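Local coordinates for protein L-asparaginase 1 (Escherichia coli, PDB 6NXC) that hydrolyses L-asparagine to L-aspartate and ammonium as a homotetramer, with a second asparagine acting as allosteric activator, at residues Ile237-Arg247 / Ala267-Leu277. The protein carries 1 engineered substitution. Numbering follows the deposited sequence.
Sequences IYPGISADVVR and APQNKAFLQEL
The F273 ring turns an edge to the backbone at S242 and A243, A243 N lying near the ring plane 4.0 Å from CD1, while V246 CG2, I241 CG2 and I237 CD1 approach it obliquely. At the R247 guanidinium, the E276 carboxylate sits at the edge, its own plane turned by 71°. Helices 243-250 and 271-282 belong to consecutive beta-alpha-beta crossovers of the C-terminal domain, following strands 232-236 and 256-261 of its parallel sheet; their segment axes differ by 13° in direction, with a closest approach of 8.9 Å. F273, its CG trans to the backbone N, slips its ring between V246 and the loop residues I237 and I241, and CE1 meets V246 CG2 at 3.9 Å. Small groups meet where A243 CB touches A272 CB at 3.7 Å. The V246 CG1 methyl packs on the aliphatic stem of E276, 3.6 Å from CB. At the loop end, I237 CG2 rests on P268 CD (3.7 Å), and I237 O accepts from Q292, an allosteric-site residue. R247 also pairs with D244 by charge alone, NH1 to OD1, which probably helps hold the guanidinium beside E276. Bent at chi2 (-45°), E276 brings OE2 to 3.6 Å from R247 NE, a long salt bridge.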
loop_
_atom_site.group_PDB
_atom_site.type_symbol
_atom_site.label_atom_id
_atom_site.label_comp_id
_atom_site.label_asym_id
_atom_site.label_seq_id
_atom_site.Cartn_x
_atom_site.Cartn_y
_atom_site.Cartn_z
ATOM N N ILE B 237 22.097 3.329 -16.753
ATOM C CA ILE B 237 22.004 4.521 -17.621
ATOM C C ILE B 237 21.636 5.718 -16.777
ATOM O O ILE B 237 20.754 5.629 -15.896
ATOM C CB ILE B 237 20.929 4.321 -18.693
ATOM C CG1 ILE B 237 21.147 3.050 -19.516
ATOM C CG2 ILE B 237 20.813 5.569 -19.527
ATOM C CD1 ILE B 237 22.464 2.989 -20.246
ATOM N N TYR B 238 22.355 6.817 -16.932
ATOM C CA TYR B 238 22.112 8.016 -16.137
ATOM C C TYR B 238 22.598 9.218 -16.943
ATOM O O TYR B 238 23.414 9.027 -17.842
ATOM C CB TYR B 238 22.804 7.965 -14.790
ATOM C CG TYR B 238 24.272 7.687 -14.868
ATOM C CD1 TYR B 238 24.693 6.380 -14.869
ATOM C CD2 TYR B 238 25.217 8.706 -14.961
ATOM C CE1 TYR B 238 26.023 6.045 -15.083
ATOM C CE2 TYR B 238 26.567 8.386 -15.034
ATOM C CZ TYR B 238 26.944 7.061 -15.194
ATOM O OH TYR B 238 28.261 6.665 -15.329
ATOM N N PRO B 239 22.177 10.431 -16.591
ATOM C CA PRO B 239 22.517 11.577 -17.442
ATOM C C PRO B 239 24.033 11.820 -17.321
ATOM O O PRO B 239 24.586 11.818 -16.210
ATOM C CB PRO B 239 21.643 12.721 -16.933
ATOM C CG PRO B 239 20.404 11.954 -16.387
ATOM C CD PRO B 239 21.073 10.786 -15.689
ATOM N N GLY B 240 24.636 11.976 -18.498
ATOM C CA GLY B 240 26.088 12.180 -18.576
ATOM C C GLY B 240 26.864 10.879 -18.789
ATOM O O GLY B 240 28.050 10.990 -19.082
ATOM N N ILE B 241 26.256 9.695 -18.765
ATOM C CA ILE B 241 27.009 8.458 -19.067
ATOM C C ILE B 241 27.730 8.621 -20.443
ATOM O O ILE B 241 27.056 8.999 -21.364
ATOM C CB ILE B 241 26.076 7.249 -19.084
ATOM C CG1 ILE B 241 26.905 5.981 -19.160
ATOM C CG2 ILE B 241 24.979 7.300 -20.137
ATOM C CD1 ILE B 241 26.148 4.723 -18.950
ATOM N N SER B 242 28.979 8.169 -20.618
ATOM C CA SER B 242 29.662 8.234 -21.957
ATOM C C SER B 242 29.693 6.879 -22.684
ATOM O O SER B 242 29.753 5.873 -22.015
ATOM C CB SER B 242 31.053 8.785 -21.827
ATOM O OG SER B 242 31.826 7.975 -20.955
ATOM N N ALA B 243 29.808 6.913 -24.017
ATOM C CA ALA B 243 30.386 5.865 -24.904
ATOM C C ALA B 243 31.563 5.070 -24.254
ATOM O O ALA B 243 31.673 3.805 -24.386
ATOM C CB ALA B 243 30.735 6.581 -26.164
ATOM N N ASP B 244 32.394 5.712 -23.432
ATOM C CA ASP B 244 33.620 5.115 -22.833
ATOM C C ASP B 244 33.243 3.981 -21.884
ATOM O O ASP B 244 34.068 3.015 -21.744
ATOM C CB ASP B 244 34.480 6.189 -22.151
ATOM C CG ASP B 244 35.363 7.004 -23.110
ATOM O OD1 ASP B 244 35.159 6.922 -24.353
ATOM O OD2 ASP B 244 36.261 7.709 -22.622
ATOM N N VAL B 245 32.046 4.044 -21.261
ATOM C CA VAL B 245 31.597 2.964 -20.328
ATOM C C VAL B 245 31.407 1.666 -21.140
ATOM O O VAL B 245 31.962 0.603 -20.750
ATOM C CB VAL B 245 30.335 3.358 -19.524
ATOM C CG1 VAL B 245 29.883 2.221 -18.612
ATOM C CG2 VAL B 245 30.543 4.646 -18.721
ATOM N N VAL B 246 30.650 1.724 -22.232
ATOM C CA VAL B 246 30.473 0.547 -23.134
ATOM C C VAL B 246 31.826 0.108 -23.692
ATOM O O VAL B 246 32.075 -1.101 -23.758
ATOM C CB VAL B 246 29.507 0.856 -24.277
ATOM C CG1 VAL B 246 29.128 -0.412 -25.047
ATOM C CG2 VAL B 246 28.282 1.578 -23.766
ATOM N N ARG B 247 32.633 1.053 -24.180
ATOM C CA ARG B 247 33.994 0.753 -24.709
ATOM C C ARG B 247 34.798 0.039 -23.617
ATOM O O ARG B 247 35.470 -0.977 -23.956
ATOM C CB ARG B 247 34.709 2.023 -25.187
ATOM C CG ARG B 247 35.845 1.742 -26.166
ATOM C CD ARG B 247 36.428 2.977 -26.842
ATOM N NE ARG B 247 35.367 3.810 -27.407
ATOM C CZ ARG B 247 35.381 5.140 -27.455
ATOM N NH1 ARG B 247 36.426 5.803 -26.990
ATOM N NH2 ARG B 247 34.350 5.803 -27.960
ATOM N N ALA B 267 17.105 5.050 -23.592
ATOM C CA ALA B 267 18.518 5.353 -23.350
ATOM C C ALA B 267 18.901 6.507 -24.267
ATOM O O ALA B 267 18.083 6.850 -25.114
ATOM C CB ALA B 267 19.339 4.095 -23.487
ATOM N N PRO B 268 19.980 7.261 -23.998
ATOM C CA PRO B 268 20.367 8.393 -24.873
ATOM C C PRO B 268 20.527 7.957 -26.340
ATOM O O PRO B 268 20.865 6.799 -26.606
ATOM C CB PRO B 268 21.707 8.922 -24.300
ATOM C CG PRO B 268 21.785 8.341 -22.938
ATOM C CD PRO B 268 20.978 7.054 -22.929
ATOM N N GLN B 269 20.109 8.805 -27.297
ATOM C CA GLN B 269 20.040 8.440 -28.747
ATOM C C GLN B 269 21.372 8.724 -29.468
ATOM O O GLN B 269 21.411 8.444 -30.703
ATOM C CB GLN B 269 18.896 9.169 -29.466
ATOM C CG GLN B 269 17.529 8.505 -29.306
ATOM C CD GLN B 269 17.323 7.281 -30.166
ATOM O OE1 GLN B 269 17.124 6.170 -29.671
ATOM N NE2 GLN B 269 17.362 7.479 -31.472
ATOM N N ASN B 270 22.379 9.220 -28.728
ATOM C CA ASN B 270 23.805 9.511 -29.114
ATOM C C ASN B 270 24.388 8.454 -30.082
ATOM O O ASN B 270 24.370 7.248 -29.765
ATOM C CB ASN B 270 24.704 9.625 -27.866
ATOM C CG ASN B 270 26.196 9.617 -28.177
ATOM O OD1 ASN B 270 27.013 8.984 -27.483
ATOM N ND2 ASN B 270 26.584 10.345 -29.214
ATOM N N LYS B 271 24.982 8.882 -31.195
ATOM C CA LYS B 271 25.570 7.961 -32.205
ATOM C C LYS B 271 26.730 7.151 -31.631
ATOM O O LYS B 271 26.770 5.966 -31.990
ATOM C CB LYS B 271 25.964 8.701 -33.479
ATOM C CG LYS B 271 24.766 9.069 -34.338
ATOM C CD LYS B 271 25.137 9.748 -35.625
ATOM C CE LYS B 271 24.084 10.737 -36.069
ATOM N NZ LYS B 271 24.563 11.510 -37.239
ATOM N N ALA B 272 27.661 7.710 -30.842
ATOM C CA ALA B 272 28.808 6.919 -30.328
ATOM C C ALA B 272 28.276 5.787 -29.450
ATOM O O ALA B 272 28.877 4.676 -29.399
ATOM C CB ALA B 272 29.812 7.749 -29.555
ATOM N N PHE B 273 27.212 6.101 -28.725
ATOM C CA PHE B 273 26.638 5.216 -27.690
ATOM C C PHE B 273 26.048 4.010 -28.414
ATOM O O PHE B 273 26.502 2.883 -28.070
ATOM C CB PHE B 273 25.615 5.983 -26.847
ATOM C CG PHE B 273 25.304 5.248 -25.586
ATOM C CD1 PHE B 273 26.128 5.380 -24.486
ATOM C CD2 PHE B 273 24.260 4.335 -25.554
ATOM C CE1 PHE B 273 25.879 4.633 -23.346
ATOM C CE2 PHE B 273 24.016 3.587 -24.417
ATOM C CZ PHE B 273 24.818 3.745 -23.314
ATOM N N LEU B 274 25.180 4.266 -29.395
ATOM C CA LEU B 274 24.466 3.296 -30.258
ATOM C C LEU B 274 25.477 2.488 -31.069
ATOM O O LEU B 274 25.288 1.252 -31.240
ATOM C CB LEU B 274 23.438 3.979 -31.163
ATOM C CG LEU B 274 22.173 4.501 -30.461
ATOM C CD1 LEU B 274 21.322 5.400 -31.371
ATOM C CD2 LEU B 274 21.334 3.330 -29.938
ATOM N N GLN B 275 26.510 3.153 -31.569
ATOM C CA GLN B 275 27.597 2.478 -32.308
ATOM C C GLN B 275 28.354 1.531 -31.370
ATOM O O GLN B 275 28.563 0.410 -31.838
ATOM C CB GLN B 275 28.530 3.501 -32.991
ATOM C CG GLN B 275 27.979 4.036 -34.308
ATOM C CD GLN B 275 29.026 4.903 -34.967
ATOM O OE1 GLN B 275 29.281 6.016 -34.537
ATOM N NE2 GLN B 275 29.675 4.377 -35.989
ATOM N N GLU B 276 28.726 1.925 -30.132
ATOM C CA GLU B 276 29.449 1.047 -29.157
ATOM C C GLU B 276 28.524 -0.142 -28.855
ATOM O O GLU B 276 29.009 -1.323 -28.738
ATOM C CB GLU B 276 29.876 1.701 -27.823
ATOM C CG GLU B 276 31.024 2.691 -27.867
ATOM C CD GLU B 276 32.210 2.228 -28.707
ATOM O OE1 GLU B 276 32.701 1.061 -28.478
ATOM O OE2 GLU B 276 32.615 3.008 -29.630
ATOM N N LEU B 277 27.226 0.104 -28.738
ATOM C CA LEU B 277 26.290 -1.037 -28.444
ATOM C C LEU B 277 26.200 -1.975 -29.622
ATOM O O LEU B 277 26.151 -3.217 -29.435
ATOM C CB LEU B 277 24.873 -0.555 -28.081
ATOM C CG LEU B 277 24.829 0.105 -26.718
ATOM C CD1 LEU B 277 23.502 0.801 -26.522
ATOM C CD2 LEU B 277 25.098 -0.953 -25.654
#